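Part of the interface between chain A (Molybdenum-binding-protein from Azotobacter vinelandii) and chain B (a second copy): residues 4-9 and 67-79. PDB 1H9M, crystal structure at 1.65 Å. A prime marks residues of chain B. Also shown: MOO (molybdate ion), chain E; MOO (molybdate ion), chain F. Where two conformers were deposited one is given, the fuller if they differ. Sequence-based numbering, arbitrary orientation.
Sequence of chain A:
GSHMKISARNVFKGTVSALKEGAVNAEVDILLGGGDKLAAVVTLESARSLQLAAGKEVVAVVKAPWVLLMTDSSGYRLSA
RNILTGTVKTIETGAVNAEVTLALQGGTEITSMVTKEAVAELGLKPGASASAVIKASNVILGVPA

Chain A (4-9) MKISAR
Chain B 67-79: VLLMTDSSGYRLS

Residues 4-7 of chain A run antiparallel to Leu69′-Ser73′ of chain B; after Ser7 the chain turns off. Lys5 and Ile6 are extended, with phi/psi of -113/93° and -135/152°. Lys5 pairs with Asp72′ (CA to CA 4.9 Å) and Ile6 with Met70′ (CA to CA 4.2 Å). The register slips by one residue between these pairs, a beta bulge at Thr71′, whose psi of -16° breaks the extended run.

The bulge gives Lys5 O two donors: Thr71′ N at 2.8 Å and, weakly, Asp72′ N at 3.4 Å. Lys5 N donates to Asp72′ O at 2.8 Å, almost straight. Further along, Ser7 N donates to Leu69′ O at 2.8 Å.

Ser7 leaves the extended conformation (phi/psi -73/-32°). Its chi1 is p (63°), and its CB points toward chain B. In this rotamer Ser7 OG accepts from Leu69′ N at 2.9 Å and donates to O3 of the chain E molybdate at 2.6 Å. A small hydroxyl suits this buried place, since one atom serves both the partner chain and the ion. Arg9 N adds a bond to molybdate O2 at 2.9 Å. The Arg9 side chain (chi1 m, chi2 m, chi3 p) folds back, so that Arg9 NE and NH2 reach Ser7 O at 2.6 and 2.8 Å. The Arg9 side chain makes no contact with the 67-79 stretch.

Ile6 and Met70′ share one face of the sheet. Ile6 is t, t and buried; its CG1 lies 3.9 Å from Met70′ CB, and its CD1 lies 4.0 Å from Leu68′ CD2 and 4.1 Å from Leu78′ CD1. Leu68′ (m, p) also meets Ala8, CD2 to CB 4.2 Å. Met70′ is t, t, p; its end leads away from the backbone of the 4-9 stretch, yet its SD still meets Met4 CE at 3.6 Å.

Met4 has the largest covered area, 120 Å². Its CB points sideways, but m, t and a chi3 of 92° bring the end closer. Met4 CE also lies 3.7 Å from Leu78′ CD2. Met4 CG lies 3.8 Å from Tyr76′ CD2, and Met4 SD is 4.9 Å from the centroid of the obliquely placed Tyr76′ ring. The flexible thioether fits between these apolar groups.

Lys5 and Asp72′ share the other face, CB to CB 3.8 Å. Lys5 starts m, t, t and its end leads away into an exposed position. Asp72′ is t; its OD1 accepts from Ser74′ N at 3.0 Å. A type I′ turn spans Ser73′ to Tyr76′, closed by Tyr76′ N to Ser73′ O at 3.0 Å. Gly75′ suits its positive phi (76°).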

# COMPACT_ATOMS: atom_id res chain seq x y z
N MET A 4 13.57 16.77 -4.09
CA MET A 4 13.17 15.72 -5.06
C MET A 4 11.88 16.12 -5.79
O MET A 4 11.08 16.87 -5.25
CB MET A 4 12.83 14.42 -4.37
CG MET A 4 13.93 13.65 -3.67
SD MET A 4 13.15 12.10 -3.06
CE MET A 4 13.49 11.07 -4.44
N LYS A 5 11.74 15.61 -7.00
CA LYS A 5 10.52 15.84 -7.78
C LYS A 5 9.90 14.44 -7.86
O LYS A 5 10.23 13.67 -8.74
CB LYS A 5 10.80 16.43 -9.16
CG LYS A 5 11.35 17.86 -9.06
CD LYS A 5 11.16 18.63 -10.37
CE LYS A 5 11.66 20.06 -10.17
NZ LYS A 5 10.88 21.11 -10.90
N ILE A 6 9.03 14.22 -6.87
CA ILE A 6 8.40 12.88 -6.76
C ILE A 6 6.92 13.10 -6.50
O ILE A 6 6.56 14.10 -5.93
CB ILE A 6 9.10 12.05 -5.68
CG1 ILE A 6 8.69 10.56 -5.74
CG2 ILE A 6 8.94 12.65 -4.29
CD1 ILE A 6 9.63 9.65 -4.93
N SER A 7 6.06 12.17 -6.91
CA SER A 7 4.62 12.41 -6.83
C SER A 7 4.17 12.33 -5.37
O SER A 7 3.29 13.13 -5.01
CB SER A 7 3.85 11.42 -7.72
OG SER A 7 4.10 10.09 -7.17
N ALA A 8 4.85 11.49 -4.57
CA ALA A 8 4.35 11.39 -3.18
C ALA A 8 4.21 12.80 -2.59
O ALA A 8 5.17 13.56 -2.47
CB ALA A 8 5.26 10.61 -2.27
N ARG A 9 3.04 12.97 -1.96
CA ARG A 9 2.78 14.26 -1.35
C ARG A 9 3.49 14.43 -0.00
O ARG A 9 3.45 15.57 0.47
CB ARG A 9 1.27 14.46 -1.14
CG ARG A 9 0.43 14.33 -2.41
CD ARG A 9 0.73 15.50 -3.37
NE ARG A 9 1.89 15.21 -4.19
CZ ARG A 9 2.62 16.14 -4.81
NH1 ARG A 9 2.20 17.39 -4.66
NH2 ARG A 9 3.68 15.83 -5.52
N VAL B 67 1.95 2.97 -7.23
CA VAL B 67 3.16 3.39 -8.02
C VAL B 67 3.44 4.86 -7.86
O VAL B 67 2.49 5.66 -8.11
CB VAL B 67 2.86 3.05 -9.53
CG1 VAL B 67 4.07 3.47 -10.36
CG2 VAL B 67 2.53 1.56 -9.71
N LEU B 68 4.65 5.17 -7.39
CA LEU B 68 4.95 6.61 -7.32
C LEU B 68 5.60 7.00 -8.70
O LEU B 68 6.09 6.12 -9.37
CB LEU B 68 6.03 6.83 -6.29
CG LEU B 68 5.56 6.61 -4.84
CD1 LEU B 68 5.34 5.14 -4.53
CD2 LEU B 68 6.73 7.10 -3.96
N LEU B 69 5.53 8.30 -8.99
CA LEU B 69 6.25 8.77 -10.19
C LEU B 69 7.37 9.73 -9.79
O LEU B 69 7.16 10.54 -8.89
CB LEU B 69 5.34 9.48 -11.20
CG LEU B 69 4.31 8.51 -11.84
CD1 LEU B 69 3.33 9.40 -12.66
CD2 LEU B 69 4.93 7.49 -12.74
N MET B 70 8.53 9.63 -10.44
CA MET B 70 9.58 10.58 -10.04
C MET B 70 10.20 11.19 -11.32
O MET B 70 10.36 10.41 -12.24
CB MET B 70 10.59 9.89 -9.13
CG MET B 70 11.86 10.68 -8.79
SD MET B 70 12.87 9.68 -7.65
CE MET B 70 13.33 8.36 -8.64
N THR B 71 10.37 12.52 -11.28
CA THR B 71 11.05 13.04 -12.51
C THR B 71 12.47 13.48 -12.22
O THR B 71 13.19 13.79 -13.16
CB THR B 71 10.28 14.19 -13.17
OG1 THR B 71 10.05 15.21 -12.20
CG2 THR B 71 8.96 13.69 -13.73
N ASP B 72 12.79 13.67 -10.95
CA ASP B 72 14.15 14.10 -10.59
C ASP B 72 14.43 13.61 -9.18
O ASP B 72 13.79 14.08 -8.23
CB ASP B 72 14.25 15.62 -10.65
CG ASP B 72 15.60 16.19 -10.24
OD1 ASP B 72 16.59 15.43 -10.26
OD2 ASP B 72 15.63 17.40 -9.92
N SER B 73 15.39 12.70 -9.04
CA SER B 73 15.76 12.20 -7.72
C SER B 73 16.58 13.19 -6.92
O SER B 73 16.63 13.13 -5.69
CB SER B 73 16.47 10.85 -7.88
OG SER B 73 17.70 11.03 -8.58
N SER B 74 17.23 14.13 -7.61
CA SER B 74 18.03 15.16 -6.96
C SER B 74 19.14 14.54 -6.12
O SER B 74 19.35 14.91 -4.97
CB SER B 74 17.17 16.06 -6.07
OG SER B 74 16.25 16.83 -6.83
N GLY B 75 19.74 13.47 -6.63
CA GLY B 75 20.79 12.75 -5.97
C GLY B 75 20.32 11.86 -4.82
O GLY B 75 21.22 11.19 -4.29
N TYR B 76 19.04 11.81 -4.44
CA TYR B 76 18.66 10.86 -3.39
C TYR B 76 18.64 9.42 -3.89
O TYR B 76 18.29 9.15 -5.04
CB TYR B 76 17.26 11.24 -2.85
CG TYR B 76 17.27 12.29 -1.77
CD1 TYR B 76 17.12 11.94 -0.44
CD2 TYR B 76 17.42 13.64 -2.08
CE1 TYR B 76 17.15 12.88 0.57
CE2 TYR B 76 17.44 14.59 -1.08
CZ TYR B 76 17.30 14.21 0.24
OH TYR B 76 17.31 15.17 1.22
N ARG B 77 18.96 8.45 -3.04
CA ARG B 77 18.90 7.03 -3.29
C ARG B 77 17.71 6.54 -2.42
O ARG B 77 17.66 7.03 -1.31
CB ARG B 77 20.18 6.26 -2.91
CG ARG B 77 21.37 6.91 -3.62
CD ARG B 77 22.68 6.19 -3.32
NE ARG B 77 23.07 6.26 -1.91
CZ ARG B 77 23.80 5.32 -1.32
NH1 ARG B 77 24.23 4.26 -2.00
NH2 ARG B 77 24.12 5.43 -0.04
N LEU B 78 16.75 5.88 -3.05
CA LEU B 78 15.55 5.46 -2.28
C LEU B 78 15.66 4.02 -1.88
O LEU B 78 16.26 3.20 -2.57
CB LEU B 78 14.30 5.62 -3.22
CG LEU B 78 14.07 7.07 -3.67
CD1 LEU B 78 12.82 7.14 -4.55
CD2 LEU B 78 13.97 7.98 -2.49
N SER B 79 14.89 3.58 -0.86
CA SER B 79 14.82 2.17 -0.46
C SER B 79 13.89 1.34 -1.37
O SER B 79 13.88 0.09 -1.48
CB SER B 79 14.19 1.95 0.92
OG SER B 79 12.85 2.53 1.02
MO MOO E . 0.71 10.89 -4.77
O1 MOO E . -0.71 9.82 -4.97
O2 MOO E . 1.03 11.22 -3.03
O3 MOO E . 2.04 10.02 -5.58
O4 MOO E . 0.26 12.39 -5.67
MO MOO F . 11.80 -1.35 -0.03
O1 MOO F . 11.39 -1.65 -1.69
O2 MOO F . 11.52 0.31 0.54
O3 MOO F . 10.66 -2.30 0.99
O4 MOO F . 13.40 -1.99 0.46